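Local structure of protein Thf1 (Thermosynechococcus elongatus, 5MJR) at residues 84-87 with 88-91; 183-186 with 187-190; 194-197 with 198-202. The protein associates with the FtsH protease complex involved in photosystem II repair and may take part in the biogenesis of photosynthetic membranes. All coordinates share one frame; numbering follows the deposited sequence. Where two conformers were deposited one is given.

The three contacts follow one another along an all-helical chain, and each is a local turn at a helix end. Contact 1 (84-87 with 88-91) leads into helix 90-100, contact 2 (183-186 with 187-190) opens helix 186-198, and contact 3 (194-197 with 198-202) closes that same helix. Contacts 2 and 3 therefore mark its two ends, with centres about 18 Å apart. Contact 1 lies on the opposite side of the chain's centre from contact 2, about 33 Å away between centres, and about 22 Å from contact 3. All three belong to the Thf1 family sequence, and together they give one helix entry and both ends of a second helix.

Contact 1 of 3, residues 84-87 with 88-91; sequences YQPE and GDRD
The guanidinium of R90 lies with one face over E87, NH2 of R90 being 4.0 Å from CB of E87, beside a 3-10 turn that leads a loop with a cis peptide bond before P86 into helix 90-100. R90 reaches this place by a bend in an otherwise extended chain, chi3 being 50°. E87 and R90 are oppositely charged, but E87 OE1 and R90 NH2 stand 4.2 Å apart, beyond a salt bridge, with carboxylate and guanidinium steeply inclined to each other. A water in the guanidinium plane spans the gap, donating to E87 OE1 and accepting from R90 NH2. NH1 of R90 bonds to the carbonyl of M81 and, through a second water, reaches Y84 O, so both terminal nitrogens are tied to the preceding loop. The turn itself is closed by two nearly straight backbone bonds of i to i+3 spacing, D89 N to P86 O and R90 N to E87 O, each 3.0 Å. Within the loop, Q85 grips E87 twice: its OE1 accepts from E87 N, and its NE2 donates to E87 OE2 from above the carboxylate plane.

Y84 is buried and meets D89 edge-on, CE2 lying 4.1 Å from D89 CB. Its CG is trans to the backbone N (chi1 -177°), which sets the edge of the ring beside CB of D89; Y43 packs against it edge-to-face. D89 uses OD1 for a salt bridge to R37, while D89 OD2 accepts from a water 2.7 Å away that also accepts a hydrogen bond from Y84 OH.

Contact 2 of 3, residues 183-186 with 187-190; sequences PLPI and EKVK. With SO4 (sulfate ion), chain B.
A proline, P185, takes the N-cap position of helix 186-198, and the aliphatic chain of K188 crosses its ring, with K188 CD 3.9 Å from P185 CG. The chain of K188 is fully extended beyond CG, chi2 to chi4 all near 180°, and this carries NZ past the ring to a sulfate ion, probably a component of the crystallisation solution. K188 NZ donates to the sulfate oxygen O1 at 2.6 Å, and R191 NH1 binds the same ion, so two cationic side chains of the first turns converge on one anion. Y148 touches both P185 and K188.

The ring of P185 leaves no N-H to give, but its carbonyl begins the helical pattern: P185 O accepts from V189 N at 3.0 Å, in the carbonyl plane. One residue on, I186 O takes K190 N at 2.9 Å.

Beside these backbone bonds runs an apolar flank. L184 comes in at about a right angle to V189, its CD2 lying 4.1 Å from V189 CG2, and the two also share L156 of helix 150-162. I186 and V189 both lean on L175, so the buried side of the helix meets helix 171-178 from its first residues. Farther round, K190 CE passes I186 CG2 at 4.0 Å. NZ of K190 reaches E187 OE2 in a salt bridge whose hydrogen bond is weak at 3.4 Å, helped by a bend at chi2 of E187 (-57°); the stronger partner of K190 NZ is D176, in a salt bridge.

Apart from its proline cap, this is the first turn of an amphipathic helix in an all-helical fold: L184, I186 and V189 are buried against helices 150-162 and 171-178, with E187 and K188 on the exposed side.

Contact 3 of 3, residues 194-197 with 198-202; sequences ELYR and SNLDK
Hydrogen bonds gather first on the carbonyl of E194, which is met by S198 through both its hydroxyl and its backbone. S198 OG donates to E194 O at 2.8 Å and S198 N at 3.0 Å, the two arriving from opposite faces of the carbonyl plane. The side-chain bond holds for the conformer of S198 described, one of two deposited; there OG sits beside its own backbone N (chi1 -61°), turned back along the helix. After it the spacing shortens from i+4 to i+3 and the bonds weaken: N199 N to Y196 O is 3.2 Å and L200 N to R197 O is 3.5 Å.

Apolar packing rests on L200, whose two methyls part to different neighbours. CD2 lies over one face of the Y196 ring, near its rim, 4.2 Å from Y196 CE2. CD1 of L200 lies 4.1 Å from CD of R197, in the aliphatic part of that chain, the two side chains running side by side in the same direction. With an alanine in place of L200 the two methyls are gone, and the Y196 ring and the R197 chain would probably each lose a packing partner on that side.

Outside the turn, Y196 packs on T75 and Q79 of helix 67-80, and Q79 also donates to L200 O. In this conformer of S198 the helix ends with one carbonyl taking two donors, followed by two weak bonds, which suggests that the contacts of L200 contribute to the course of the exit, alongside the bond from K202 N to N199 O.

Contact 1 of 3, residues 84-87 with 88-91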
ATOM      1  N   TYR A  84      -9.559  14.110  -5.209  1.00  9.49           N
ATOM      2  CA  TYR A  84      -9.597  15.023  -4.069  1.00  9.15           C
ATOM      3  C   TYR A  84      -9.504  16.456  -4.581  1.00  8.97           C
ATOM      4  O   TYR A  84      -8.652  16.837  -5.318  1.00 10.38           O
ATOM      5  CB  TYR A  84      -8.436  14.776  -3.138  1.00  9.50           C
ATOM      6  CG  TYR A  84      -8.501  15.681  -1.897  1.00  9.84           C
ATOM      7  CD1 TYR A  84      -9.442  15.427  -0.919  1.00 13.41           C
ATOM      8  CD2 TYR A  84      -7.718  16.788  -1.775  1.00 10.46           C
ATOM      9  CE1 TYR A  84      -9.576  16.223   0.180  1.00 11.30           C
ATOM     10  CE2 TYR A  84      -7.867  17.633  -0.664  1.00  9.66           C
ATOM     11  CZ  TYR A  84      -8.816  17.335   0.290  1.00 10.32           C
ATOM     12  OH  TYR A  84      -8.983  18.161   1.407  1.00 12.00           O
ATOM     13  N   GLN A  85     -10.396  17.306  -4.010  1.00  9.94           N
ATOM     14  CA  GLN A  85     -10.300  18.721  -4.210  1.00 10.33           C
ATOM     15  C   GLN A  85     -10.457  19.423  -2.832  1.00 11.02           C
ATOM     16  O   GLN A  85     -11.233  18.952  -2.003  1.00 11.50           O
ATOM     17  CB  GLN A  85     -11.329  19.233  -5.205  1.00 10.48           C
ATOM     18  CG  GLN A  85     -11.074  18.722  -6.623  1.00 10.23           C
ATOM     19  CD  GLN A  85      -9.859  19.215  -7.256  1.00 11.16           C
ATOM     20  OE1 GLN A  85      -9.305  20.254  -6.838  1.00 13.10           O
ATOM     21  NE2 GLN A  85      -9.385  18.533  -8.327  1.00 11.66           N
ATOM     22  N   PRO A  86      -9.635  20.444  -2.577  1.00 11.27           N
ATOM     23  CA  PRO A  86      -8.626  21.050  -3.447  1.00 12.76           C
ATOM     24  C   PRO A  86      -7.320  20.286  -3.541  1.00 12.60           C
ATOM     25  O   PRO A  86      -6.654  19.935  -2.607  1.00 13.35           O
ATOM     26  CB  PRO A  86      -8.358  22.427  -2.837  1.00 14.72           C
ATOM     27  CG  PRO A  86      -8.865  22.373  -1.482  1.00 20.80           C
ATOM     28  CD  PRO A  86      -9.800  21.247  -1.302  1.00 13.08           C
ATOM     29  N   GLU A  87      -7.055  19.945  -4.780  1.00 11.54           N
ATOM     30  CA  GLU A  87      -5.964  19.024  -5.111  1.00 12.69           C
ATOM     31  C   GLU A  87      -4.623  19.506  -4.630  1.00 12.85           C
ATOM     32  O   GLU A  87      -3.796  18.623  -4.318  1.00 14.20           O
ATOM     33  CB  GLU A  87      -5.935  18.690  -6.600  1.00 15.89           C
ATOM     34  CG  GLU A  87      -5.732  19.835  -7.521  1.00 17.60           C
ATOM     35  CD  GLU A  87      -6.149  19.400  -8.966  1.00 20.76           C
ATOM     36  OE1 GLU A  87      -5.283  18.614  -9.425  1.00 42.20           O
ATOM     37  OE2 GLU A  87      -7.041  19.712  -9.787  1.00 29.40           O
ATOM     38  N   GLY A  88      -4.389  20.774  -4.534  1.00 12.57           N
ATOM     39  CA  GLY A  88      -3.134  21.263  -4.025  1.00 14.63           C
ATOM     40  C   GLY A  88      -2.811  20.928  -2.593  1.00 15.82           C
ATOM     41  O   GLY A  88      -1.660  21.148  -2.170  1.00 21.27           O
ATOM     42  N   ASP A  89      -3.793  20.420  -1.846  1.00 12.98           N
ATOM     43  CA  ASP A  89      -3.606  19.992  -0.487  1.00 13.19           C
ATOM     44  C   ASP A  89      -3.232  18.514  -0.344  1.00 12.90           C
ATOM     45  O   ASP A  89      -2.920  18.105   0.765  1.00 12.57           O
ATOM     46  CB  ASP A  89      -4.846  20.271   0.392  1.00 13.41           C
ATOM     47  CG  ASP A  89      -5.089  21.771   0.668  1.00 15.45           C
ATOM     48  OD1 ASP A  89      -4.250  22.638   0.315  1.00 18.40           O
ATOM     49  OD2 ASP A  89      -6.080  21.985   1.358  1.00 17.08           O
ATOM     50  N   ARG A  90      -3.284  17.742  -1.454  1.00 13.77           N
ATOM     51  CA  ARG A  90      -3.119  16.315  -1.314  1.00 13.83           C
ATOM     52  C   ARG A  90      -1.735  15.877  -0.763  1.00 14.06           C
ATOM     53  O   ARG A  90      -1.660  15.053   0.157  1.00 12.40           O
ATOM     54  CB  ARG A  90      -3.431  15.727  -2.673  1.00 16.11           C
ATOM     55  CG  ARG A  90      -3.326  14.278  -2.699  1.00 18.05           C
ATOM     56  CD  ARG A  90      -3.990  13.756  -3.958  1.00 20.12           C
ATOM     57  NE  ARG A  90      -3.521  14.444  -5.127  1.00 22.29           N
ATOM     58  CZ  ARG A  90      -4.216  14.699  -6.224  1.00 20.46           C
ATOM     59  NH1 ARG A  90      -5.472  14.196  -6.387  1.00 21.20           N
ATOM     60  NH2 ARG A  90      -3.660  15.486  -7.176  1.00 23.01           N
ATOM     61  N   ASP A  91      -0.694  16.549  -1.213  1.00 13.01           N
ATOM     62  CA  ASP A  91       0.642  16.218  -0.676  1.00 15.08           C
ATOM     63  C   ASP A  91       0.820  16.606   0.815  1.00 12.10           C
ATOM     64  O   ASP A  91       1.428  15.865   1.606  1.00 13.64           O
ATOM     65  CB  ASP A  91       1.772  16.857  -1.470  1.00 20.19           C
ATOM     66  CG  ASP A  91       1.855  16.301  -2.950  1.00 37.65           C
ATOM     67  OD1 ASP A  91       1.254  15.200  -3.258  1.00 31.67           O
ATOM     68  OD2 ASP A  91       2.471  16.947  -3.859  1.00 39.70           O
TER
HETATM   69  O   HOH W   1      -7.470  20.048   2.568  1.00 13.36           O
HETATM   70  O   HOH W   2      -7.573  15.710  -7.732  1.00 16.79           O
HETATM   71  O   HOH W   3      -0.794  18.174  -3.675  1.00 20.18           O
HETATM   72  O   HOH W   4      -5.436  16.035  -9.387  1.00 31.46           O

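Contact 2 of 3, residues 183-186 with 187-190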
ATOM      1  N   PRO A 183       5.848 -16.438   0.488  1.00 12.69           N
ATOM      2  CA  PRO A 183       5.091 -16.740   1.688  1.00 13.91           C
ATOM      3  C   PRO A 183       3.948 -15.779   1.939  1.00 13.48           C
ATOM      4  O   PRO A 183       3.160 -15.987   2.884  1.00 17.12           O
ATOM      5  CB  PRO A 183       6.146 -16.705   2.812  1.00 16.18           C
ATOM      6  CG  PRO A 183       7.166 -15.779   2.271  1.00 14.99           C
ATOM      7  CD  PRO A 183       7.206 -15.959   0.825  1.00 14.14           C
ATOM      8  N   LEU A 184       3.868 -14.709   1.140  1.00 14.98           N
ATOM      9  CA  LEU A 184       2.717 -13.847   1.251  1.00 16.41           C
ATOM     10  C   LEU A 184       1.464 -14.705   1.018  1.00 19.40           C
ATOM     11  O   LEU A 184       1.428 -15.523   0.109  1.00 22.07           O
ATOM     12  CB  LEU A 184       2.868 -12.705   0.228  1.00 17.85           C
ATOM     13  CG  LEU A 184       2.054 -11.515   0.278  1.00 18.98           C
ATOM     14  CD1 LEU A 184       2.234 -10.649   1.462  1.00 16.75           C
ATOM     15  CD2 LEU A 184       2.216 -10.737  -0.985  1.00 19.61           C
ATOM     16  N   PRO A 185       0.396 -14.553   1.812  1.00 15.22           N
ATOM     17  CA  PRO A 185      -0.751 -15.502   1.682  1.00 16.86           C
ATOM     18  C   PRO A 185      -1.649 -15.128   0.522  1.00 13.43           C
ATOM     19  O   PRO A 185      -2.540 -14.241   0.545  1.00 15.05           O
ATOM     20  CB  PRO A 185      -1.472 -15.318   3.018  1.00 17.24           C
ATOM     21  CG  PRO A 185      -1.154 -13.895   3.381  1.00 17.94           C
ATOM     22  CD  PRO A 185       0.250 -13.692   2.979  1.00 15.00           C
ATOM     23  N   ILE A 186      -1.390 -15.806  -0.583  1.00 16.00           N
ATOM     24  CA  ILE A 186      -2.012 -15.431  -1.856  1.00 15.49           C
ATOM     25  C   ILE A 186      -3.577 -15.602  -1.825  1.00 15.43           C
ATOM     26  O   ILE A 186      -4.269 -14.825  -2.493  1.00 14.38           O
ATOM     27  CB  ILE A 186      -1.374 -16.191  -3.064  1.00 18.77           C
ATOM     28  CG1 ILE A 186       0.031 -15.588  -3.398  1.00 18.65           C
ATOM     29  CG2 ILE A 186      -2.168 -16.043  -4.316  1.00 18.02           C
ATOM     30  CD1 ILE A 186       0.048 -14.142  -3.859  1.00 20.46           C
ATOM     31  N   GLU A 187      -4.134 -16.513  -1.023  1.00 17.97           N
ATOM     32  CA  GLU A 187      -5.602 -16.559  -0.994  1.00 17.91           C
ATOM     33  C   GLU A 187      -6.233 -15.310  -0.369  1.00 15.04           C
ATOM     34  O   GLU A 187      -7.286 -14.834  -0.794  1.00 17.28           O
ATOM     35  CB  GLU A 187      -6.202 -17.845  -0.380  1.00 25.56           C
ATOM     36  CG  GLU A 187      -5.947 -19.141  -1.217  1.00 31.03           C
ATOM     37  CD  GLU A 187      -6.489 -19.040  -2.673  1.00 47.03           C
ATOM     38  OE1 GLU A 187      -7.747 -18.921  -2.809  1.00 59.67           O
ATOM     39  OE2 GLU A 187      -5.659 -19.085  -3.657  1.00 60.02           O
ATOM     40  N   LYS A 188      -5.573 -14.775   0.661  1.00 15.22           N
ATOM     41  CA  LYS A 188      -5.960 -13.483   1.216  1.00 14.68           C
ATOM     42  C   LYS A 188      -5.686 -12.317   0.299  1.00 14.23           C
ATOM     43  O   LYS A 188      -6.534 -11.424   0.180  1.00 13.65           O
ATOM     44  CB  LYS A 188      -5.166 -13.254   2.534  1.00 16.01           C
ATOM     45  CG  LYS A 188      -5.489 -14.250   3.587  1.00 19.16           C
ATOM     46  CD  LYS A 188      -4.769 -13.849   4.887  1.00 22.12           C
ATOM     47  CE  LYS A 188      -5.137 -14.833   5.933  1.00 24.98           C
ATOM     48  NZ  LYS A 188      -4.578 -14.509   7.233  1.00 29.45           N
ATOM     49  N   VAL A 189      -4.601 -12.359  -0.474  1.00 13.15           N
ATOM     50  CA  VAL A 189      -4.364 -11.374  -1.500  1.00 12.54           C
ATOM     51  C   VAL A 189      -5.515 -11.333  -2.515  1.00 11.56           C
ATOM     52  O   VAL A 189      -5.983 -10.251  -2.898  1.00 12.98           O
ATOM     53  CB  VAL A 189      -3.015 -11.551  -2.169  1.00 12.59           C
ATOM     54  CG1 VAL A 189      -2.822 -10.663  -3.371  1.00 13.82           C
ATOM     55  CG2 VAL A 189      -1.866 -11.328  -1.184  1.00 13.44           C
ATOM     56  N   LYS A 190      -5.940 -12.499  -3.020  1.00 13.00           N
ATOM     57  CA  LYS A 190      -7.030 -12.538  -3.998  1.00 14.13           C
ATOM     58  C   LYS A 190      -8.252 -11.847  -3.410  1.00 12.39           C
ATOM     59  O   LYS A 190      -8.918 -11.069  -4.082  1.00 14.50           O
ATOM     60  CB  LYS A 190      -7.312 -14.006  -4.385  1.00 15.21           C
ATOM     61  CG  LYS A 190      -6.215 -14.585  -5.311  1.00 15.78           C
ATOM     62  CD  LYS A 190      -6.604 -16.027  -5.583  1.00 18.06           C
ATOM     63  CE  LYS A 190      -5.524 -16.703  -6.417  1.00 22.16           C
ATOM     64  NZ  LYS A 190      -5.941 -18.008  -6.837  1.00 27.51           N
TER
HETATM   65  S   SO4 B1000      -6.717 -11.522   7.797  1.00 25.24           S
HETATM   66  O1  SO4 B1000      -5.373 -12.132   8.088  1.00 26.92           O
HETATM   67  O2  SO4 B1000      -7.545 -12.555   7.093  1.00 34.46           O
HETATM   68  O3  SO4 B1000      -6.455 -10.336   6.919  1.00 25.45           O
HETATM   69  O4  SO4 B1000      -7.469 -11.105   8.963  1.00 37.45           O

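Contact 3 of 3, residues 194-197 with 198-202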
ATOM      1  N   GLU A 194      -9.830  -8.393  -4.834  1.00 14.41           N
ATOM      2  CA  GLU A 194     -11.191  -8.355  -5.409  1.00 17.18           C
ATOM      3  C   GLU A 194     -11.911  -7.201  -4.747  1.00 14.71           C
ATOM      4  O   GLU A 194     -12.626  -6.481  -5.431  1.00 17.31           O
ATOM      5  CB  GLU A 194     -11.911  -9.700  -5.305  1.00 20.22           C
ATOM      6  CG  GLU A 194     -13.249  -9.765  -5.971  1.00 26.08           C
ATOM      7  CD  GLU A 194     -13.644 -11.118  -6.500  1.00 42.35           C
ATOM      8  OE1 GLU A 194     -12.941 -12.099  -6.147  1.00 46.58           O
ATOM      9  OE2 GLU A 194     -14.665 -11.154  -7.297  1.00 71.80           O
ATOM     10  N   LEU A 195     -11.878  -7.081  -3.393  1.00 16.16           N
ATOM     11  CA  LEU A 195     -12.509  -5.997  -2.676  1.00 17.28           C
ATOM     12  C   LEU A 195     -11.994  -4.672  -3.143  1.00 18.07           C
ATOM     13  O   LEU A 195     -12.766  -3.711  -3.511  1.00 21.09           O
ATOM     14  CB  LEU A 195     -12.325  -6.167  -1.133  1.00 18.39           C
ATOM     15  CG  LEU A 195     -13.113  -5.224  -0.205  1.00 28.60           C
ATOM     16  CD1 LEU A 195     -14.553  -5.410  -0.508  1.00 29.88           C
ATOM     17  CD2 LEU A 195     -12.718  -5.508   1.253  1.00 38.18           C
ATOM     18  N   TYR A 196     -10.695  -4.488  -3.109  1.00 16.70           N
ATOM     19  CA  TYR A 196     -10.138  -3.217  -3.477  1.00 20.28           C
ATOM     20  C   TYR A 196     -10.656  -2.790  -4.887  1.00 18.39           C
ATOM     21  O   TYR A 196     -10.995  -1.671  -5.137  1.00 21.32           O
ATOM     22  CB  TYR A 196      -8.621  -3.328  -3.503  1.00 19.01           C
ATOM     23  CG  TYR A 196      -7.840  -2.086  -3.856  1.00 18.18           C
ATOM     24  CD1 TYR A 196      -7.761  -0.993  -3.011  1.00 20.50           C
ATOM     25  CD2 TYR A 196      -7.061  -2.066  -5.036  1.00 19.91           C
ATOM     26  CE1 TYR A 196      -7.022   0.146  -3.401  1.00 24.94           C
ATOM     27  CE2 TYR A 196      -6.314  -0.961  -5.415  1.00 25.58           C
ATOM     28  CZ  TYR A 196      -6.272   0.143  -4.549  1.00 25.70           C
ATOM     29  OH  TYR A 196      -5.556   1.237  -4.907  1.00 26.96           O
ATOM     30  N   ARG A 197     -10.491  -3.674  -5.897  1.00 17.02           N
ATOM     31  CA  ARG A 197     -10.809  -3.411  -7.295  1.00 17.07           C
ATOM     32  C   ARG A 197     -12.283  -3.181  -7.508  1.00 17.56           C
ATOM     33  O   ARG A 197     -12.680  -2.254  -8.212  1.00 20.67           O
ATOM     34  CB  ARG A 197     -10.258  -4.450  -8.232  1.00 17.65           C
ATOM     35  CG  ARG A 197      -8.720  -4.408  -8.438  1.00 24.14           C
ATOM     36  CD  ARG A 197      -8.312  -3.241  -9.388  1.00 30.79           C
ATOM     37  NE  ARG A 197      -9.044  -3.393 -10.672  1.00 41.43           N
ATOM     38  CZ  ARG A 197      -8.783  -4.276 -11.661  1.00 29.31           C
ATOM     39  NH1 ARG A 197      -7.668  -5.036 -11.622  1.00 39.12           N
ATOM     40  NH2 ARG A 197      -9.516  -4.241 -12.769  1.00 40.18           N
ATOM     41  N   SER A 198     -13.107  -3.883  -6.754  1.00 17.03           N
ATOM     42  CA  SER A 198     -14.554  -3.766  -6.940  0.50 17.95           C
ATOM     43  C   SER A 198     -15.052  -2.484  -6.303  1.00 17.66           C
ATOM     44  O   SER A 198     -16.117  -1.982  -6.702  1.00 23.23           O
ATOM     45  CB  SER A 198     -15.296  -4.947  -6.380  0.50 16.69           C
ATOM     46  OG  SER A 198     -14.846  -6.090  -7.068  0.50 16.83           O
ATOM     47  N   ASN A 199     -14.220  -1.877  -5.470  1.00 22.32           N
ATOM     48  CA  ASN A 199     -14.723  -0.701  -4.702  1.00 21.18           C
ATOM     49  C   ASN A 199     -14.106   0.649  -5.175  1.00 18.32           C
ATOM     50  O   ASN A 199     -14.423   1.709  -4.605  1.00 26.35           O
ATOM     51  CB  ASN A 199     -14.577  -0.857  -3.228  1.00 22.34           C
ATOM     52  CG  ASN A 199     -15.559  -1.788  -2.670  1.00 30.36           C
ATOM     53  OD1 ASN A 199     -16.722  -1.753  -3.017  1.00 46.25           O
ATOM     54  ND2 ASN A 199     -15.073  -2.698  -1.840  1.00 48.61           N
ATOM     55  N   LEU A 200     -13.412   0.586  -6.325  1.00 21.27           N
ATOM     56  CA  LEU A 200     -12.659   1.746  -6.816  1.00 19.70           C
ATOM     57  C   LEU A 200     -13.596   2.994  -6.897  1.00 25.83           C
ATOM     58  O   LEU A 200     -13.091   4.098  -6.711  1.00 23.24           O
ATOM     59  CB  LEU A 200     -11.920   1.455  -8.115  1.00 21.02           C
ATOM     60  CG  LEU A 200     -10.742   0.512  -8.127  1.00 23.19           C
ATOM     61  CD1 LEU A 200     -10.366   0.252  -9.603  1.00 34.86           C
ATOM     62  CD2 LEU A 200      -9.520   0.981  -7.309  1.00 26.68           C
ATOM     63  N   ASP A 201     -14.884   2.815  -7.241  1.00 21.40           N
ATOM     64  CA  ASP A 201     -15.711   3.995  -7.579  1.00 22.47           C
ATOM     65  C   ASP A 201     -16.600   4.409  -6.398  1.00 20.25           C
ATOM     66  O   ASP A 201     -17.285   5.431  -6.491  1.00 22.99           O
ATOM     67  CB  ASP A 201     -16.622   3.720  -8.773  1.00 24.97           C
ATOM     68  CG  ASP A 201     -17.292   4.983  -9.352  1.00 24.05           C
ATOM     69  OD1 ASP A 201     -16.625   6.009  -9.788  1.00 23.95           O
ATOM     70  OD2 ASP A 201     -18.554   4.829  -9.400  1.00 25.46           O
ATOM     71  N   LYS A 202     -16.574   3.635  -5.305  1.00 19.20           N
ATOM     72  CA  LYS A 202     -17.505   3.886  -4.152  1.00 18.09           C
ATOM     73  C   LYS A 202     -17.374   5.293  -3.541  1.00 17.19           C
ATOM     74  O   LYS A 202     -18.409   5.989  -3.257  1.00 17.67           O
ATOM     75  CB  LYS A 202     -17.392   2.794  -3.129  1.00 28.91           C
ATOM     76  CG  LYS A 202     -18.035   1.470  -3.628  1.00 38.47           C
ATOM     77  CD  LYS A 202     -19.044   1.011  -2.623  1.00 55.61           C
ATOM     78  CE  LYS A 202     -19.671  -0.328  -2.989  1.00 67.26           C
ATOM     79  NZ  LYS A 202     -19.758  -1.153  -1.726  1.00 92.23           N
TER